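Local coordinates for protein putative metal-dependent isothiocyanate hydrolase SaxA (Pectobacterium carotovorum, PDB 6BRM) that probably hydrolyses isothiocyanates, plant defence compounds, at a two-zinc site in a metallo-beta-lactamase-type fold, at residues 158-163 / 178-183; 182-187 / 216-221; 24-29 / 75-80; 61-66 / 83-88. All coordinates share one frame; numbering follows the deposited sequence.

Contact 1: residues 158-163 / 178-183; sequences TIYIAG and FKPEIV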
loop_
_atom_site.group_PDB
_atom_site.type_symbol
_atom_site.label_atom_id
_atom_site.label_comp_id
_atom_site.label_asym_id
_atom_site.label_seq_id
_atom_site.Cartn_x
_atom_site.Cartn_y
_atom_site.Cartn_z
ATOM N N THR B 158 22.897 1.123 -4.906
ATOM C CA THR B 158 21.572 0.557 -4.669
ATOM C C THR B 158 20.641 0.954 -5.810
ATOM O O THR B 158 20.536 2.139 -6.135
ATOM C CB THR B 158 20.992 1.063 -3.329
ATOM O OG1 THR B 158 21.935 0.819 -2.275
ATOM C CG2 THR B 158 19.677 0.363 -2.999
ATOM N N ILE B 159 19.958 -0.028 -6.402
ATOM C CA ILE B 159 19.016 0.222 -7.512
ATOM C C ILE B 159 17.618 -0.257 -7.126
ATOM O O ILE B 159 17.471 -1.315 -6.519
ATOM C CB ILE B 159 19.465 -0.408 -8.866
ATOM C CG1 ILE B 159 18.391 -0.178 -9.944
ATOM C CG2 ILE B 159 19.740 -1.896 -8.735
ATOM C CD1 ILE B 159 18.840 -0.381 -11.377
ATOM N N TYR B 160 16.609 0.534 -7.498
ATOM C CA TYR B 160 15.199 0.232 -7.238
ATOM C C TYR B 160 14.413 0.205 -8.547
ATOM O O TYR B 160 14.227 1.242 -9.173
ATOM C CB TYR B 160 14.618 1.287 -6.281
ATOM C CG TYR B 160 13.132 1.179 -5.953
ATOM C CD1 TYR B 160 12.474 -0.053 -5.904
ATOM C CD2 TYR B 160 12.396 2.319 -5.645
ATOM C CE1 TYR B 160 11.123 -0.139 -5.585
ATOM C CE2 TYR B 160 11.049 2.241 -5.320
ATOM C CZ TYR B 160 10.418 1.011 -5.291
ATOM O OH TYR B 160 9.082 0.935 -4.976
ATOM N N ILE B 161 13.977 -0.984 -8.965
ATOM C CA ILE B 161 13.022 -1.124 -10.065
ATOM C C ILE B 161 11.619 -1.074 -9.462
ATOM O O ILE B 161 11.178 -2.043 -8.843
ATOM C CB ILE B 161 13.234 -2.434 -10.862
ATOM C CG1 ILE B 161 14.588 -2.399 -11.599
ATOM C CG2 ILE B 161 12.089 -2.670 -11.852
ATOM C CD1 ILE B 161 15.672 -3.237 -10.962
ATOM N N ALA B 162 10.930 0.051 -9.653
ATOM C CA ALA B 162 9.617 0.288 -9.046
ATOM C C ALA B 162 8.512 -0.588 -9.638
ATOM O O ALA B 162 7.611 -1.029 -8.912
ATOM C CB ALA B 162 9.239 1.754 -9.161
ATOM N N GLY B 163 8.579 -0.828 -10.951
ATOM C CA GLY B 163 7.632 -1.706 -11.635
ATOM C C GLY B 163 6.295 -1.042 -11.893
ATOM O O GLY B 163 6.181 0.190 -11.854
ATOM N N PHE B 178 15.148 2.610 1.656
ATOM C CA PHE B 178 16.335 2.084 0.963
ATOM C C PHE B 178 17.219 3.165 0.330
ATOM O O PHE B 178 18.401 2.912 0.082
ATOM C CB PHE B 178 15.934 1.051 -0.095
ATOM C CG PHE B 178 15.138 -0.101 0.455
ATOM C CD1 PHE B 178 15.760 -1.104 1.186
ATOM C CD2 PHE B 178 13.763 -0.178 0.251
ATOM C CE1 PHE B 178 15.028 -2.165 1.700
ATOM C CE2 PHE B 178 13.027 -1.236 0.759
ATOM C CZ PHE B 178 13.660 -2.232 1.487
ATOM N N LYS B 179 16.644 4.345 0.064
ATOM C CA LYS B 179 17.379 5.514 -0.456
ATOM C C LYS B 179 18.233 5.200 -1.693
ATOM O O LYS B 179 19.460 5.345 -1.656
ATOM C CB LYS B 179 18.228 6.153 0.656
ATOM C CG LYS B 179 17.420 6.565 1.884
ATOM C CD LYS B 179 17.919 7.859 2.514
ATOM C CE LYS B 179 17.444 9.083 1.743
ATOM N NZ LYS B 179 17.705 10.352 2.473
ATOM N N PRO B 180 17.585 4.764 -2.792
ATOM C CA PRO B 180 18.348 4.334 -3.964
ATOM C C PRO B 180 18.975 5.498 -4.721
ATOM O O PRO B 180 18.335 6.537 -4.883
ATOM C CB PRO B 180 17.296 3.636 -4.846
ATOM C CG PRO B 180 16.027 3.611 -4.055
ATOM C CD PRO B 180 16.135 4.707 -3.054
ATOM N N GLU B 181 20.215 5.321 -5.170
ATOM C CA GLU B 181 20.846 6.271 -6.093
ATOM C C GLU B 181 20.238 6.158 -7.502
ATOM O O GLU B 181 20.263 7.122 -8.265
ATOM C CB GLU B 181 22.370 6.066 -6.152
ATOM C CG GLU B 181 23.109 6.369 -4.849
ATOM C CD GLU B 181 23.482 5.122 -4.059
ATOM O OE1 GLU B 181 24.543 4.524 -4.346
ATOM O OE2 GLU B 181 22.724 4.746 -3.138
ATOM N N ILE B 182 19.703 4.981 -7.834
ATOM C CA ILE B 182 19.058 4.719 -9.123
ATOM C C ILE B 182 17.630 4.219 -8.896
ATOM O O ILE B 182 17.423 3.213 -8.214
ATOM C CB ILE B 182 19.832 3.647 -9.926
ATOM C CG1 ILE B 182 21.290 4.077 -10.150
ATOM C CG2 ILE B 182 19.155 3.373 -11.268
ATOM C CD1 ILE B 182 22.220 2.916 -10.414
ATOM N N VAL B 183 16.658 4.919 -9.477
ATOM C CA VAL B 183 15.249 4.518 -9.427
ATOM C C VAL B 183 14.751 4.321 -10.860
ATOM O O VAL B 183 14.639 5.290 -11.611
ATOM C CB VAL B 183 14.384 5.568 -8.692
ATOM C CG1 VAL B 183 12.963 5.059 -8.492
ATOM C CG2 VAL B 183 14.996 5.907 -7.339
#
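Tyr-160 and Pro-180 meet at the buried centre of this contact, their side chains lying alongside each other and pointing the same way. The Tyr-160 methylene carbon CB comes 3.5 Å from Pro-180 CG. With CG anti to the backbone N (chi1 177°), the tyrosine ring lies next to Val-183, whose CG1 is 4.0 Å from ring atom CD2. Pro-180 and Val-183 both approach the ring obliquely. On the opposite face of the sheet, Ile-159 CD1 reaches 3.8 Å from Ile-182 CG2, the two side chains crossing at a slant.

The backbones pair in parallel register, Ile-159 with Ile-182 and Tyr-160 with Val-183. The firm bond is the one from Tyr-160 N to Ile-182 O, 2.9 Å long, with the donor close to the line of the carbonyl. One register step earlier the pairing slackens: Thr-158 O receives two weak bonds, from Glu-181 N at 3.3 Å and from Ile-182 N at 3.4 Å. This is also the partly exposed side. Here the Glu-181 side chain, bent at chi2 (101°), crosses that of Thr-158 at about a right angle, and its OE1 is 3.8 Å from Thr-158 N, a loose approach.

Helix 169-178 covers the tyrosine side, where Ser-174 and Leu-175 touch Tyr-160. Strand 159-163, this helix and strand 182-186 make up a beta-alpha-beta crossover, a building block of the alpha-beta/beta-alpha sandwich of the metallo-beta-lactamase superfamily.

Contact 2: residues 182-187 / 216-221; sequences IVVLNT and TIVASH. With ZN (zinc ion), chain M.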
loop_
_atom_site.group_PDB
_atom_site.type_symbol
_atom_site.label_atom_id
_atom_site.label_comp_id
_atom_site.label_asym_id
_atom_site.label_seq_id
_atom_site.Cartn_x
_atom_site.Cartn_y
_atom_site.Cartn_z
ATOM N N ILE B 182 19.703 4.981 -7.834
ATOM C CA ILE B 182 19.058 4.719 -9.123
ATOM C C ILE B 182 17.630 4.219 -8.896
ATOM O O ILE B 182 17.423 3.213 -8.214
ATOM C CB ILE B 182 19.832 3.647 -9.926
ATOM C CG1 ILE B 182 21.290 4.077 -10.150
ATOM C CG2 ILE B 182 19.155 3.373 -11.268
ATOM C CD1 ILE B 182 22.220 2.916 -10.414
ATOM N N VAL B 183 16.658 4.919 -9.477
ATOM C CA VAL B 183 15.249 4.518 -9.427
ATOM C C VAL B 183 14.751 4.321 -10.860
ATOM O O VAL B 183 14.639 5.290 -11.611
ATOM C CB VAL B 183 14.384 5.568 -8.692
ATOM C CG1 VAL B 183 12.963 5.059 -8.492
ATOM C CG2 VAL B 183 14.996 5.907 -7.339
ATOM N N VAL B 184 14.461 3.071 -11.230
ATOM C CA VAL B 184 13.954 2.738 -12.565
ATOM C C VAL B 184 12.421 2.747 -12.539
ATOM O O VAL B 184 11.807 1.918 -11.862
ATOM C CB VAL B 184 14.460 1.359 -13.057
ATOM C CG1 VAL B 184 14.080 1.134 -14.520
ATOM C CG2 VAL B 184 15.967 1.237 -12.879
ATOM N N LEU B 185 11.815 3.683 -13.272
ATOM C CA LEU B 185 10.356 3.835 -13.319
ATOM C C LEU B 185 9.770 3.310 -14.626
ATOM O O LEU B 185 10.408 3.392 -15.682
ATOM C CB LEU B 185 9.966 5.305 -13.168
ATOM C CG LEU B 185 10.563 6.085 -12.002
ATOM C CD1 LEU B 185 10.041 7.510 -12.028
ATOM C CD2 LEU B 185 10.259 5.428 -10.668
ATOM N N ASN B 186 8.550 2.781 -14.531
ATOM C CA ASN B 186 7.759 2.369 -15.690
ATOM C C ASN B 186 6.841 3.526 -16.084
ATOM O O ASN B 186 5.701 3.611 -15.621
ATOM C CB ASN B 186 6.956 1.106 -15.357
ATOM C CG ASN B 186 7.841 -0.118 -15.167
ATOM O OD1 ASN B 186 9.071 -0.036 -15.228
ATOM N ND2 ASN B 186 7.214 -1.265 -14.942
ATOM N N THR B 187 7.361 4.419 -16.931
ATOM C CA THR B 187 6.695 5.678 -17.303
ATOM C C THR B 187 5.989 5.584 -18.667
ATOM O O THR B 187 6.230 6.389 -19.572
ATOM C CB THR B 187 7.702 6.848 -17.325
ATOM O OG1 THR B 187 8.807 6.511 -18.170
ATOM C CG2 THR B 187 8.216 7.142 -15.935
ATOM N N THR B 216 18.980 9.335 -9.569
ATOM C CA THR B 216 18.917 9.442 -11.022
ATOM C C THR B 216 17.792 8.535 -11.500
ATOM O O THR B 216 17.736 7.370 -11.107
ATOM C CB THR B 216 20.241 8.981 -11.667
ATOM O OG1 THR B 216 21.349 9.549 -10.958
ATOM C CG2 THR B 216 20.308 9.399 -13.131
ATOM N N ILE B 217 16.907 9.059 -12.348
ATOM C CA ILE B 217 15.741 8.304 -12.821
ATOM C C ILE B 217 16.016 7.693 -14.197
ATOM O O ILE B 217 16.354 8.413 -15.136
ATOM C CB ILE B 217 14.465 9.182 -12.915
ATOM C CG1 ILE B 217 14.313 10.098 -11.688
ATOM C CG2 ILE B 217 13.225 8.310 -13.097
ATOM C CD1 ILE B 217 14.369 9.400 -10.342
ATOM N N VAL B 218 15.868 6.374 -14.304
ATOM C CA VAL B 218 15.890 5.675 -15.592
ATOM C C VAL B 218 14.448 5.406 -16.029
ATOM O O VAL B 218 13.742 4.613 -15.403
ATOM C CB VAL B 218 16.675 4.347 -15.509
ATOM C CG1 VAL B 218 16.616 3.589 -16.834
ATOM C CG2 VAL B 218 18.119 4.612 -15.097
ATOM N N ALA B 219 14.017 6.077 -17.099
ATOM C CA ALA B 219 12.678 5.890 -17.656
ATOM C C ALA B 219 12.607 4.590 -18.453
ATOM O O ALA B 219 13.584 4.190 -19.093
ATOM C CB ALA B 219 12.300 7.073 -18.532
ATOM N N SER B 220 11.444 3.939 -18.406
ATOM C CA SER B 220 11.234 2.634 -19.038
ATOM C C SER B 220 9.737 2.373 -19.208
ATOM O O SER B 220 8.916 3.182 -18.777
ATOM C CB SER B 220 11.880 1.528 -18.191
ATOM O OG SER B 220 11.729 0.242 -18.779
ATOM N N HIS B 221 9.399 1.254 -19.848
ATOM C CA HIS B 221 8.006 0.832 -20.063
ATOM C C HIS B 221 7.246 1.801 -20.992
ATOM O O HIS B 221 6.096 2.150 -20.717
ATOM C CB HIS B 221 7.290 0.654 -18.704
ATOM C CG HIS B 221 6.082 -0.236 -18.744
ATOM N ND1 HIS B 221 5.019 -0.021 -19.593
ATOM C CD2 HIS B 221 5.751 -1.320 -18.000
ATOM C CE1 HIS B 221 4.101 -0.950 -19.392
ATOM N NE2 HIS B 221 4.515 -1.747 -18.422
HETATM ZN ZN ZN M . 3.022 -3.235 -17.736
HETATM O O HOH W 1 1.302 -4.616 -17.685
HETATM O O HOH W 2 1.439 -1.751 -18.101
#
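Asn-186 and His-221 bring two flat groups together where strands 182-186 and 216-220 end, the amide and imidazole planes 41° apart. The amide comes to the ring obliquely, with Asn-186 ND2 3.4 Å from His-221 CD2. Further back, CB of Asn-186 packs 3.4 Å from CB of His-221. The ring of His-72 also meets the imidazole, inclined at about 50°. At the far end of the imidazole, His-221 NE2 binds a zinc ion at 2.2 Å.

Behind this pair the strands run parallel, 26° apart. Val-183 N bonds Thr-216 O and Leu-185 N bonds Val-218 O, while Val-218 N reaches Val-183 O from above the carbonyl plane. Past the last of these, Thr-187 N donates to Ser-220 O at 2.7 Å, holding the ends of the two strands together just beside His-221. On one face the Leu-185 and Ile-217 side chains cross obliquely, CD1 of the leucine 3.5 Å from CG2 of the isoleucine; Ile-217 also touches helix 203-211, and Leu-185 touches Tyr-171 of helix 169-178. On the other, Val-184 CG2 lies alongside Val-218 CB at 4.1 Å.

Asp-71, His-72, Asp-164 and two waters complete the six ligands of this zinc, and Asp-164 also binds the second zinc. Since Asn-186 ND2 donates a hydrogen bond to Asp-164 OD1, it acts in the second shell: the contact supplies one ligand directly and probably helps to orient the carboxylate shared by both metals.

Contact 3: residues 24-29 / 75-80; sequences PMLAEK and EAAQQA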
loop_
_atom_site.group_PDB
_atom_site.type_symbol
_atom_site.label_atom_id
_atom_site.label_comp_id
_atom_site.label_asym_id
_atom_site.label_seq_id
_atom_site.Cartn_x
_atom_site.Cartn_y
_atom_site.Cartn_z
ATOM N N PRO B 24 10.723 -10.674 -19.089
ATOM C CA PRO B 24 11.007 -10.921 -20.508
ATOM C C PRO B 24 9.770 -10.889 -21.425
ATOM O O PRO B 24 8.888 -11.745 -21.311
ATOM C CB PRO B 24 11.666 -12.315 -20.510
ATOM C CG PRO B 24 11.638 -12.817 -19.101
ATOM C CD PRO B 24 10.748 -11.919 -18.302
ATOM N N MET B 25 9.716 -9.887 -22.308
ATOM C CA MET B 25 8.766 -9.843 -23.424
ATOM C C MET B 25 9.567 -10.108 -24.702
ATOM O O MET B 25 10.339 -9.251 -25.139
ATOM C CB MET B 25 8.070 -8.482 -23.491
ATOM C CG MET B 25 6.814 -8.471 -24.350
ATOM S SD MET B 25 6.488 -6.926 -25.228
ATOM C CE MET B 25 6.409 -5.727 -23.903
ATOM N N LEU B 26 9.389 -11.297 -25.283
ATOM C CA LEU B 26 10.243 -11.794 -26.375
ATOM C C LEU B 26 9.531 -12.028 -27.729
ATOM O O LEU B 26 10.114 -12.634 -28.633
ATOM C CB LEU B 26 10.952 -13.083 -25.909
ATOM C CG LEU B 26 12.343 -12.932 -25.283
ATOM C CD1 LEU B 26 12.377 -11.887 -24.177
ATOM C CD2 LEU B 26 12.812 -14.282 -24.763
ATOM N N ALA B 27 8.296 -11.543 -27.882
ATOM C CA ALA B 27 7.578 -11.658 -29.165
ATOM C C ALA B 27 8.170 -10.712 -30.213
ATOM O O ALA B 27 8.672 -9.638 -29.871
ATOM C CB ALA B 27 6.091 -11.374 -28.985
ATOM N N GLU B 28 8.099 -11.118 -31.482
ATOM C CA GLU B 28 8.598 -10.300 -32.599
ATOM C C GLU B 28 7.718 -9.062 -32.831
ATOM O O GLU B 28 6.652 -8.923 -32.218
ATOM C CB GLU B 28 8.697 -11.135 -33.884
ATOM C CG GLU B 28 9.746 -12.234 -33.825
ATOM C CD GLU B 28 10.078 -12.814 -35.190
ATOM O OE1 GLU B 28 11.261 -13.143 -35.416
ATOM O OE2 GLU B 28 9.164 -12.943 -36.034
ATOM N N LYS B 29 8.176 -8.165 -33.708
ATOM C CA LYS B 29 7.461 -6.914 -33.987
ATOM C C LYS B 29 6.041 -7.206 -34.471
ATOM O O LYS B 29 5.856 -7.913 -35.464
ATOM C CB LYS B 29 8.202 -6.064 -35.028
ATOM C CG LYS B 29 7.834 -4.585 -34.985
ATOM C CD LYS B 29 7.923 -3.913 -36.348
ATOM C CE LYS B 29 7.408 -2.485 -36.294
ATOM N NZ LYS B 29 7.290 -1.876 -37.646
ATOM N N GLU B 75 3.646 -15.157 -24.360
ATOM C CA GLU B 75 3.724 -16.541 -24.853
ATOM C C GLU B 75 5.066 -16.832 -25.539
ATOM O O GLU B 75 5.618 -17.916 -25.367
ATOM C CB GLU B 75 2.554 -16.847 -25.807
ATOM C CG GLU B 75 2.307 -18.331 -26.086
ATOM C CD GLU B 75 1.661 -19.080 -24.923
ATOM O OE1 GLU B 75 0.684 -18.564 -24.329
ATOM O OE2 GLU B 75 2.117 -20.205 -24.611
ATOM N N ALA B 76 5.589 -15.865 -26.296
ATOM C CA ALA B 76 6.906 -15.995 -26.946
ATOM C C ALA B 76 8.040 -16.281 -25.954
ATOM O O ALA B 76 8.896 -17.129 -26.212
ATOM C CB ALA B 76 7.225 -14.742 -27.751
ATOM N N ALA B 77 8.034 -15.565 -24.830
ATOM C CA ALA B 77 8.997 -15.784 -23.746
ATOM C C ALA B 77 8.753 -17.107 -23.014
ATOM O O ALA B 77 9.705 -17.775 -22.609
ATOM C CB ALA B 77 8.956 -14.624 -22.761
ATOM N N GLN B 78 7.481 -17.478 -22.846
ATOM C CA GLN B 78 7.111 -18.767 -22.237
ATOM C C GLN B 78 7.586 -19.974 -23.057
ATOM O O GLN B 78 7.811 -21.052 -22.501
ATOM C CB GLN B 78 5.593 -18.847 -22.015
ATOM C CG GLN B 78 5.078 -17.886 -20.952
ATOM C CD GLN B 78 3.589 -17.614 -21.059
ATOM O OE1 GLN B 78 2.817 -18.473 -21.483
ATOM N NE2 GLN B 78 3.177 -16.411 -20.671
ATOM N N GLN B 79 7.725 -19.791 -24.370
ATOM C CA GLN B 79 8.309 -20.801 -25.253
ATOM C C GLN B 79 9.834 -20.693 -25.285
ATOM O O GLN B 79 10.533 -21.689 -25.080
ATOM C CB GLN B 79 7.758 -20.653 -26.677
ATOM C CG GLN B 79 6.249 -20.832 -26.799
ATOM C CD GLN B 79 5.726 -20.492 -28.184
ATOM O OE1 GLN B 79 4.826 -19.663 -28.335
ATOM N NE2 GLN B 79 6.291 -21.132 -29.205
ATOM N N ALA B 80 10.338 -19.483 -25.531
ATOM C CA ALA B 80 11.771 -19.252 -25.809
ATOM C C ALA B 80 12.714 -19.441 -24.612
ATOM O O ALA B 80 13.844 -19.905 -24.788
ATOM C CB ALA B 80 11.970 -17.867 -26.408
#
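Leu-26 reaches helix 75-80 through its two side-chain torsions. Chi1 of -93° sets CG, and chi2 of 51° turns CD1 aside, which leaves CD2 extended from CA and 4.0 Å from Ala-80 CB. Nearer the backbone, CB of Leu-26 rests 4.0 Å from Ala-77 CB. The helix presents three alanine methyls here, one from each of Ala-76, Ala-77 and Ala-80. Ala-76 CB sits 3.4 Å from Ala-27 N and 3.8 Å from Ala-27 CB. Pro-24 CB is 4.2 Å from Ala-77 CB as well. With such short side chains the loop comes close to the helix, 4.9 Å between the CA atoms of Leu-26 and Ala-77.

Polar groups of the loop are held from outside the two segments. Asp-74, just ahead of the helix, accepts bonds from Leu-26 N and Ala-77 N with OD1 and from Ala-27 N with OD2, while Arg-7 donates to the carbonyls of Met-25 and Ala-27. The chemistry therefore divides: methyl packing provides the direct contact, and one carboxylate ties loop and first helical turn together near the zinc ligand His-72.

Contact 4: residues 61-66 / 83-88; sequences DAVILT and KDMLIY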
loop_
_atom_site.group_PDB
_atom_site.type_symbol
_atom_site.label_atom_id
_atom_site.label_comp_id
_atom_site.label_asym_id
_atom_site.label_seq_id
_atom_site.Cartn_x
_atom_site.Cartn_y
_atom_site.Cartn_z
ATOM N N ASP B 61 21.735 -15.760 -15.170
ATOM C CA ASP B 61 21.701 -16.648 -13.995
ATOM C C ASP B 61 20.281 -16.975 -13.542
ATOM O O ASP B 61 20.005 -18.102 -13.127
ATOM C CB ASP B 61 22.478 -16.036 -12.825
ATOM C CG ASP B 61 23.970 -16.016 -13.066
ATOM O OD1 ASP B 61 24.547 -17.106 -13.250
ATOM O OD2 ASP B 61 24.565 -14.918 -13.066
ATOM N N ALA B 62 19.396 -15.982 -13.591
ATOM C CA ALA B 62 17.981 -16.189 -13.270
ATOM C C ALA B 62 17.081 -15.120 -13.889
ATOM O O ALA B 62 17.527 -14.016 -14.188
ATOM C CB ALA B 62 17.789 -16.225 -11.761
ATOM N N VAL B 63 15.810 -15.476 -14.067
ATOM C CA VAL B 63 14.778 -14.571 -14.571
ATOM C C VAL B 63 13.961 -14.072 -13.376
ATOM O O VAL B 63 13.748 -14.815 -12.419
ATOM C CB VAL B 63 13.864 -15.300 -15.590
ATOM C CG1 VAL B 63 12.719 -14.415 -16.057
ATOM C CG2 VAL B 63 14.674 -15.774 -16.795
ATOM N N ILE B 64 13.513 -12.818 -13.434
ATOM C CA ILE B 64 12.687 -12.235 -12.371
ATOM C C ILE B 64 11.393 -11.682 -12.977
ATOM O O ILE B 64 11.441 -10.824 -13.856
ATOM C CB ILE B 64 13.437 -11.128 -11.588
ATOM C CG1 ILE B 64 14.849 -11.600 -11.194
ATOM C CG2 ILE B 64 12.653 -10.739 -10.336
ATOM C CD1 ILE B 64 15.704 -10.550 -10.515
ATOM N N LEU B 65 10.250 -12.189 -12.504
ATOM C CA LEU B 65 8.922 -11.737 -12.935
ATOM C C LEU B 65 8.263 -10.921 -11.825
ATOM O O LEU B 65 7.965 -11.459 -10.752
ATOM C CB LEU B 65 8.023 -12.937 -13.274
ATOM C CG LEU B 65 8.026 -13.517 -14.695
ATOM C CD1 LEU B 65 9.377 -13.391 -15.383
ATOM C CD2 LEU B 65 7.584 -14.974 -14.658
ATOM N N THR B 66 8.028 -9.635 -12.098
ATOM C CA THR B 66 7.303 -8.755 -11.178
ATOM C C THR B 66 5.822 -9.134 -11.125
ATOM O O THR B 66 5.200 -9.063 -10.066
ATOM C CB THR B 66 7.426 -7.271 -11.576
ATOM O OG1 THR B 66 6.888 -7.065 -12.891
ATOM C CG2 THR B 66 8.883 -6.820 -11.538
ATOM N N LYS B 83 12.938 -24.293 -19.779
ATOM C CA LYS B 83 12.153 -24.635 -18.584
ATOM C C LYS B 83 12.995 -24.891 -17.327
ATOM O O LYS B 83 12.496 -24.742 -16.207
ATOM C CB LYS B 83 11.243 -25.839 -18.864
ATOM C CG LYS B 83 10.253 -25.659 -20.012
ATOM C CD LYS B 83 9.387 -24.416 -19.865
ATOM C CE LYS B 83 8.275 -24.378 -20.901
ATOM N NZ LYS B 83 8.791 -24.148 -22.281
ATOM N N ASP B 84 14.263 -25.254 -17.530
ATOM C CA ASP B 84 15.230 -25.471 -16.438
ATOM C C ASP B 84 15.916 -24.185 -15.922
ATOM O O ASP B 84 16.787 -24.258 -15.044
ATOM C CB ASP B 84 16.284 -26.530 -16.842
ATOM C CG ASP B 84 16.873 -26.299 -18.234
ATOM O OD1 ASP B 84 17.223 -25.145 -18.566
ATOM O OD2 ASP B 84 16.963 -27.279 -19.005
ATOM N N MET B 85 15.534 -23.026 -16.464
ATOM C CA MET B 85 15.997 -21.726 -15.966
ATOM C C MET B 85 15.406 -21.437 -14.586
ATOM O O MET B 85 14.248 -21.770 -14.314
ATOM C CB MET B 85 15.588 -20.612 -16.944
ATOM C CG MET B 85 15.978 -19.189 -16.551
ATOM S SD MET B 85 17.751 -18.869 -16.578
ATOM C CE MET B 85 18.057 -18.898 -18.346
ATOM N N LEU B 86 16.207 -20.801 -13.734
ATOM C CA LEU B 86 15.764 -20.364 -12.411
ATOM C C LEU B 86 14.875 -19.116 -12.529
ATOM O O LEU B 86 15.360 -18.041 -12.893
ATOM C CB LEU B 86 16.975 -20.070 -11.513
ATOM C CG LEU B 86 16.725 -19.555 -10.087
ATOM C CD1 LEU B 86 15.802 -20.471 -9.294
ATOM C CD2 LEU B 86 18.051 -19.382 -9.364
ATOM N N ILE B 87 13.587 -19.263 -12.216
ATOM C CA ILE B 87 12.634 -18.152 -12.271
ATOM C C ILE B 87 12.293 -17.677 -10.859
ATOM O O ILE B 87 11.898 -18.478 -10.012
ATOM C CB ILE B 87 11.310 -18.544 -12.974
ATOM C CG1 ILE B 87 11.555 -19.372 -14.248
ATOM C CG2 ILE B 87 10.493 -17.298 -13.297
ATOM C CD1 ILE B 87 12.386 -18.686 -15.313
ATOM N N TYR B 88 12.436 -16.373 -10.630
ATOM C CA TYR B 88 12.051 -15.726 -9.377
ATOM C C TYR B 88 10.694 -15.040 -9.562
ATOM O O TYR B 88 10.579 -14.113 -10.369
ATOM C CB TYR B 88 13.106 -14.688 -8.963
ATOM C CG TYR B 88 14.323 -15.261 -8.249
ATOM C CD1 TYR B 88 14.202 -15.867 -6.996
ATOM C CD2 TYR B 88 15.599 -15.176 -8.814
ATOM C CE1 TYR B 88 15.306 -16.383 -6.335
ATOM C CE2 TYR B 88 16.713 -15.690 -8.156
ATOM C CZ TYR B 88 16.560 -16.291 -6.916
ATOM O OH TYR B 88 17.651 -16.805 -6.259
#
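Strands 62-64 and 87-89 are the two parallel strands of a beta-alpha-beta unit, and in this contact Val-63 pairs with Ile-87 and Ile-64 with Tyr-88. Three backbone bonds join them. Val-63 uses both its groups, N to Leu-86 O at 2.9 Å and O from Tyr-88 N at 2.7 Å; Leu-65 N then bonds Tyr-88 O at 2.9 Å, almost straight (171°).

The valine side chain lies alongside Ile-87, with Val-63 CB 3.7 Å from Ile-87 CD1. Met-85 has CG anti to the backbone N (chi1 179°), which places that atom 3.7 Å from Val-63 CG2, the two side chains crossing at about a right angle. Leu-65 CD2 also reaches Ile-87 CG2, 4.0 Å away. On the other face Ala-62 CB approaches the Tyr-88 ring obliquely, 3.8 Å from CE2, and the Ile-64 and Tyr-88 side chains cross at a slant.

Helix 75-80 connects the two strands. In the sheet, strand 18-22 flanks 62-64 and strand 106-108 flanks 87-89, while Ile-64 meets Leu-149 and Phe-151 of strand 148-152 in the second sheet, between the two layers of the sandwich.

Contacts 3 and 4 come first along the chain and interleave, since helix 75-80 of contact 3 is the connection between the strands of contact 4. Their centres are about 14 Å apart, and Pro-24 packs on Val-63 and Leu-65. Contacts 1 and 2 follow, centres about 9 Å apart, sharing strand 182-186, which lies between strands 159-163 and 216-220. Contact 4 lies in the first sheet, with contact 3 packed beside it; contacts 1 and 2 lie in the second. Contacts 1 and 3 are about 27 Å apart between centres, on opposite sides of the chain's centre. Zinc ligands from both halves, His-72 beside contact 3 and His-221 in contact 2, converge on one metal ion.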